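Local coordinates for type IV pilus biogenesis protein PilB (Streptococcus sanguinis, PDB 7B7P) that is a minor type IV pilin with a von Willebrand factor A-like module that takes a direct role in adhesion, at residues 285-297 with 330-344. Residues are numbered along the deposited sequence; the frame is centred on the assembly and turned at random.
Sequences GIPNAYLVDSRAL and SRLGYDLYSRDSITR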
loop_
_atom_site.group_PDB
_atom_site.type_symbol
_atom_site.label_atom_id
_atom_site.label_comp_id
_atom_site.label_asym_id
_atom_site.label_seq_id
_atom_site.Cartn_x
_atom_site.Cartn_y
_atom_site.Cartn_z
ATOM N N GLY A 285 -8.487 13.770 15.931
ATOM C CA GLY A 285 -8.246 14.974 16.704
ATOM C C GLY A 285 -6.839 15.500 16.532
ATOM O O GLY A 285 -5.942 14.828 16.016
ATOM N N ILE A 286 -6.661 16.730 16.977
ATOM C CA ILE A 286 -5.337 17.339 16.943
ATOM C C ILE A 286 -4.416 16.603 17.914
ATOM O O ILE A 286 -4.794 16.389 19.086
ATOM C CB ILE A 286 -5.424 18.807 17.304
ATOM C CG1 ILE A 286 -6.453 19.544 16.441
ATOM C CG2 ILE A 286 -4.027 19.432 17.231
ATOM C CD1 ILE A 286 -6.834 20.892 17.092
ATOM N N PRO A 287 -3.220 16.216 17.492
ATOM C CA PRO A 287 -2.235 15.666 18.434
ATOM C C PRO A 287 -2.012 16.593 19.621
ATOM O O PRO A 287 -1.774 17.791 19.467
ATOM C CB PRO A 287 -0.969 15.539 17.578
ATOM C CG PRO A 287 -1.467 15.400 16.188
ATOM C CD PRO A 287 -2.699 16.276 16.115
ATOM N N ASN A 288 -2.110 16.036 20.824
ATOM C CA ASN A 288 -1.984 16.893 21.998
ATOM C C ASN A 288 -1.362 16.160 23.178
ATOM O O ASN A 288 -1.588 16.568 24.322
ATOM C CB ASN A 288 -3.374 17.462 22.444
ATOM C CG ASN A 288 -4.352 16.364 22.839
ATOM O OD1 ASN A 288 -4.089 15.159 22.661
ATOM N ND2 ASN A 288 -5.466 16.767 23.415
ATOM N N ALA A 289 -0.637 15.065 22.944
ATOM C CA ALA A 289 -0.021 14.320 24.029
ATOM C C ALA A 289 1.219 13.601 23.505
ATOM O O ALA A 289 1.312 13.268 22.320
ATOM C CB ALA A 289 -1.026 13.329 24.652
ATOM N N TYR A 290 2.169 13.358 24.406
ATOM C CA TYR A 290 3.401 12.639 24.083
ATOM C C TYR A 290 3.958 12.088 25.387
ATOM O O TYR A 290 3.565 12.519 26.473
ATOM C CB TYR A 290 4.424 13.543 23.358
ATOM C CG TYR A 290 4.748 14.837 24.130
ATOM C CD1 TYR A 290 3.967 15.982 23.982
ATOM C CD2 TYR A 290 5.824 14.893 25.017
ATOM C CE1 TYR A 290 4.250 17.143 24.696
ATOM C CE2 TYR A 290 6.111 16.030 25.721
ATOM C CZ TYR A 290 5.325 17.152 25.576
ATOM O OH TYR A 290 5.619 18.293 26.300
ATOM N N LEU A 291 4.839 11.095 25.276
ATOM C CA LEU A 291 5.527 10.531 26.433
ATOM C C LEU A 291 6.992 10.938 26.414
ATOM O O LEU A 291 7.609 10.992 25.350
ATOM C CB LEU A 291 5.416 9.007 26.462
ATOM C CG LEU A 291 3.984 8.554 26.727
ATOM C CD1 LEU A 291 3.852 7.046 26.718
ATOM C CD2 LEU A 291 3.526 9.125 28.037
ATOM N N VAL A 292 7.552 11.236 27.595
ATOM C CA VAL A 292 8.978 11.515 27.679
ATOM C C VAL A 292 9.689 10.328 28.313
ATOM O O VAL A 292 9.112 9.519 29.040
ATOM C CB VAL A 292 9.307 12.832 28.420
ATOM C CG1 VAL A 292 8.723 14.013 27.663
ATOM C CG2 VAL A 292 8.848 12.799 29.891
ATOM N N ASP A 293 10.958 10.200 27.965
ATOM C CA ASP A 293 11.875 9.301 28.639
ATOM C C ASP A 293 12.087 9.776 30.082
ATOM O O ASP A 293 12.024 10.979 30.377
ATOM C CB ASP A 293 13.169 9.304 27.831
ATOM C CG ASP A 293 14.236 8.368 28.353
ATOM O OD1 ASP A 293 14.444 8.235 29.577
ATOM O OD2 ASP A 293 14.917 7.797 27.489
ATOM N N SER A 294 12.351 8.831 30.990
ATOM C CA SER A 294 12.601 9.223 32.386
ATOM C C SER A 294 13.752 10.230 32.502
ATOM O O SER A 294 13.759 11.069 33.411
ATOM C CB SER A 294 12.892 7.999 33.258
ATOM O OG SER A 294 13.915 7.185 32.692
ATOM N N ARG A 295 14.716 10.183 31.574
ATOM C CA ARG A 295 15.806 11.159 31.545
ATOM C C ARG A 295 15.315 12.601 31.583
ATOM O O ARG A 295 16.084 13.504 31.952
ATOM C CB ARG A 295 16.663 10.993 30.275
ATOM C CG ARG A 295 17.709 9.868 30.258
ATOM C CD ARG A 295 18.133 9.621 28.806
ATOM N NE ARG A 295 18.730 8.314 28.562
ATOM C CZ ARG A 295 19.997 7.999 28.830
ATOM N NH1 ARG A 295 20.835 8.893 29.363
ATOM N NH2 ARG A 295 20.437 6.774 28.563
ATOM N N ALA A 296 14.077 12.854 31.159
ATOM C CA ALA A 296 13.577 14.221 31.066
ATOM C C ALA A 296 13.011 14.729 32.384
ATOM O O ALA A 296 12.703 15.925 32.474
ATOM C CB ALA A 296 12.508 14.331 29.969
ATOM N N LEU A 297 12.906 13.856 33.398
ATOM C CA LEU A 297 12.414 14.199 34.737
ATOM C C LEU A 297 13.549 14.770 35.594
ATOM O O LEU A 297 14.112 14.111 36.468
ATOM C CB LEU A 297 11.802 12.975 35.408
ATOM C CG LEU A 297 10.661 12.281 34.672
ATOM C CD1 LEU A 297 9.913 11.325 35.593
ATOM C CD2 LEU A 297 9.734 13.329 34.089
ATOM N N SER A 330 3.617 10.715 35.262
ATOM C CA SER A 330 4.681 11.705 35.371
ATOM C C SER A 330 5.438 11.896 34.058
ATOM O O SER A 330 6.139 12.899 33.897
ATOM C CB SER A 330 5.662 11.313 36.476
ATOM O OG SER A 330 6.018 9.955 36.345
ATOM N N ARG A 331 5.335 10.970 33.114
ATOM C CA ARG A 331 6.070 11.140 31.869
ATOM C C ARG A 331 5.222 11.737 30.742
ATOM O O ARG A 331 5.700 11.837 29.603
ATOM C CB ARG A 331 6.689 9.809 31.473
ATOM C CG ARG A 331 7.768 9.406 32.476
ATOM C CD ARG A 331 8.658 8.292 31.987
ATOM N NE ARG A 331 7.932 7.040 31.896
ATOM C CZ ARG A 331 7.418 6.550 30.760
ATOM N NH1 ARG A 331 7.553 7.203 29.601
ATOM N NH2 ARG A 331 6.799 5.384 30.763
ATOM N N LEU A 332 4.014 12.214 31.054
ATOM C CA LEU A 332 3.014 12.567 30.057
ATOM C C LEU A 332 3.044 14.064 29.812
ATOM O O LEU A 332 2.826 14.856 30.730
ATOM C CB LEU A 332 1.612 12.135 30.505
ATOM C CG LEU A 332 0.464 12.456 29.535
ATOM C CD1 LEU A 332 0.545 11.580 28.290
ATOM C CD2 LEU A 332 -0.921 12.305 30.188
ATOM N N GLY A 333 3.315 14.455 28.572
ATOM C CA GLY A 333 3.010 15.806 28.130
ATOM C C GLY A 333 1.626 15.795 27.506
ATOM O O GLY A 333 1.263 14.858 26.802
ATOM N N TYR A 334 0.834 16.828 27.800
ATOM C CA TYR A 334 -0.510 16.885 27.233
ATOM C C TYR A 334 -1.117 18.264 27.414
ATOM O O TYR A 334 -0.734 19.018 28.308
ATOM C CB TYR A 334 -1.432 15.855 27.856
ATOM C CG TYR A 334 -1.743 16.134 29.294
ATOM C CD1 TYR A 334 -0.822 15.810 30.288
ATOM C CD2 TYR A 334 -2.952 16.700 29.670
ATOM C CE1 TYR A 334 -1.093 16.046 31.635
ATOM C CE2 TYR A 334 -3.244 16.938 31.015
ATOM C CZ TYR A 334 -2.297 16.610 31.994
ATOM O OH TYR A 334 -2.537 16.824 33.331
ATOM N N ASP A 335 -2.107 18.554 26.570
ATOM C CA ASP A 335 -2.889 19.786 26.618
ATOM C C ASP A 335 -4.355 19.414 26.377
ATOM O O ASP A 335 -4.745 19.079 25.248
ATOM C CB ASP A 335 -2.381 20.777 25.577
ATOM C CG ASP A 335 -3.307 21.946 25.374
ATOM O OD1 ASP A 335 -4.119 22.207 26.271
ATOM O OD2 ASP A 335 -3.186 22.637 24.334
ATOM N N LEU A 336 -5.169 19.468 27.434
ATOM C CA LEU A 336 -6.577 19.077 27.313
ATOM C C LEU A 336 -7.360 19.963 26.351
ATOM O O LEU A 336 -8.371 19.526 25.816
ATOM C CB LEU A 336 -7.268 19.099 28.683
ATOM C CG LEU A 336 -6.705 18.145 29.740
ATOM C CD1 LEU A 336 -7.123 18.570 31.154
ATOM C CD2 LEU A 336 -7.160 16.749 29.455
ATOM N N TYR A 337 -6.928 21.186 26.112
ATOM C CA TYR A 337 -7.668 22.092 25.244
ATOM C C TYR A 337 -7.159 22.134 23.811
ATOM O O TYR A 337 -7.770 22.821 22.987
ATOM C CB TYR A 337 -7.641 23.496 25.843
ATOM C CG TYR A 337 -8.312 23.507 27.194
ATOM C CD1 TYR A 337 -9.682 23.320 27.304
ATOM C CD2 TYR A 337 -7.569 23.636 28.358
ATOM C CE1 TYR A 337 -10.305 23.311 28.535
ATOM C CE2 TYR A 337 -8.177 23.631 29.594
ATOM C CZ TYR A 337 -9.549 23.467 29.679
ATOM O OH TYR A 337 -10.160 23.454 30.905
ATOM N N SER A 338 -6.063 21.425 23.496
ATOM C CA SER A 338 -5.494 21.356 22.140
ATOM C C SER A 338 -5.327 22.731 21.503
ATOM O O SER A 338 -5.646 22.928 20.331
ATOM C CB SER A 338 -6.325 20.447 21.227
ATOM O OG SER A 338 -6.657 19.220 21.873
ATOM N N ARG A 339 -4.793 23.678 22.275
ATOM C CA ARG A 339 -4.565 25.052 21.826
ATOM C C ARG A 339 -3.108 25.518 21.913
ATOM O O ARG A 339 -2.739 26.474 21.224
ATOM C CB ARG A 339 -5.424 26.019 22.656
ATOM C CG ARG A 339 -5.054 25.983 24.133
ATOM C CD ARG A 339 -5.918 26.893 24.970
ATOM N NE ARG A 339 -5.740 26.604 26.394
ATOM C CZ ARG A 339 -6.270 27.326 27.378
ATOM N NH1 ARG A 339 -7.028 28.389 27.104
ATOM N NH2 ARG A 339 -6.050 26.978 28.635
ATOM N N ASP A 340 -2.284 24.890 22.736
ATOM C CA ASP A 340 -0.895 25.310 22.912
ATOM C C ASP A 340 -0.033 24.806 21.748
ATOM O O ASP A 340 0.176 23.595 21.605
ATOM C CB ASP A 340 -0.391 24.781 24.247
ATOM C CG ASP A 340 1.053 25.113 24.494
ATOM O OD1 ASP A 340 1.364 26.314 24.651
ATOM O OD2 ASP A 340 1.869 24.167 24.551
ATOM N N SER A 341 0.488 25.740 20.938
ATOM C CA SER A 341 1.276 25.391 19.754
ATOM C C SER A 341 2.441 24.456 20.066
ATOM O O SER A 341 2.717 23.533 19.290
ATOM C CB SER A 341 1.810 26.658 19.074
ATOM O OG SER A 341 0.925 27.096 18.046
ATOM N N ILE A 342 3.133 24.675 21.193
ATOM C CA ILE A 342 4.315 23.872 21.531
ATOM C C ILE A 342 3.937 22.419 21.759
ATOM O O ILE A 342 4.581 21.496 21.239
ATOM C CB ILE A 342 5.022 24.440 22.773
ATOM C CG1 ILE A 342 5.656 25.794 22.459
ATOM C CG2 ILE A 342 6.057 23.455 23.284
ATOM C CD1 ILE A 342 6.862 25.711 21.612
ATOM N N THR A 343 2.911 22.188 22.580
ATOM C CA THR A 343 2.492 20.819 22.850
ATOM C C THR A 343 2.085 20.105 21.567
ATOM O O THR A 343 2.341 18.905 21.406
ATOM C CB THR A 343 1.344 20.817 23.853
ATOM O OG1 THR A 343 1.686 21.668 24.950
ATOM C CG2 THR A 343 1.038 19.391 24.344
ATOM N N ARG A 344 1.434 20.824 20.647
ATOM C CA ARG A 344 1.016 20.190 19.409
ATOM C C ARG A 344 2.242 19.783 18.611
ATOM O O ARG A 344 2.373 18.624 18.196
ATOM C CB ARG A 344 0.103 21.136 18.612
ATOM C CG ARG A 344 -0.362 20.575 17.258
ATOM C CD ARG A 344 -1.204 21.567 16.444
ATOM N NE ARG A 344 -0.460 22.755 16.033
ATOM C CZ ARG A 344 -0.568 23.939 16.628
ATOM N NH1 ARG A 344 -1.383 24.095 17.671
ATOM N NH2 ARG A 344 0.141 24.965 16.195
HETATM O O HOH W 1 -7.075 17.120 20.583
#
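The Tyr290 ring lies flat across Gly333, whose CA sits over one face 3.9 Å from the ring centroid, a CH-pi contact made close because glycine has no side chain there. Thr343 CG2 meets the ring edge at CE1 (3.9 Å). Tyr290 CG stands between its backbone N and carbonyl carbon (chi1 55°), swinging the ring over the neighbouring strand, and its OH is hydrogen-bonded to Phe314 N of strand 311-314. The Arg331 guanidinium offers its edge to Val292 O, with NH1 2.8 Å from that oxygen and a nearly straight bond (164°). NH1 also forms a salt bridge with Asp320, and NH2 bonds to Gly326 O. Tyr290 and Gly333 also exchange two backbone hydrogen bonds, while Leu291 CD2 packs on Leu332 CD1 (3.9 Å) on the face shared with Ala289 and Tyr334. Just before strand 289-291, Asn288 ND2 makes weak bonds to Asp335 O (3.0 Å) and Ser338 OG (3.1 Å), and its OD1 accepts from Thr256 N. Strands 289-291 and 332-335 form an antiparallel pair at one side of a four-stranded sheet, probably an elaboration of the von Willebrand factor A-like fold beside its MIDAS, the Asn288 side chain about 6 Å from the bound magnesium ion.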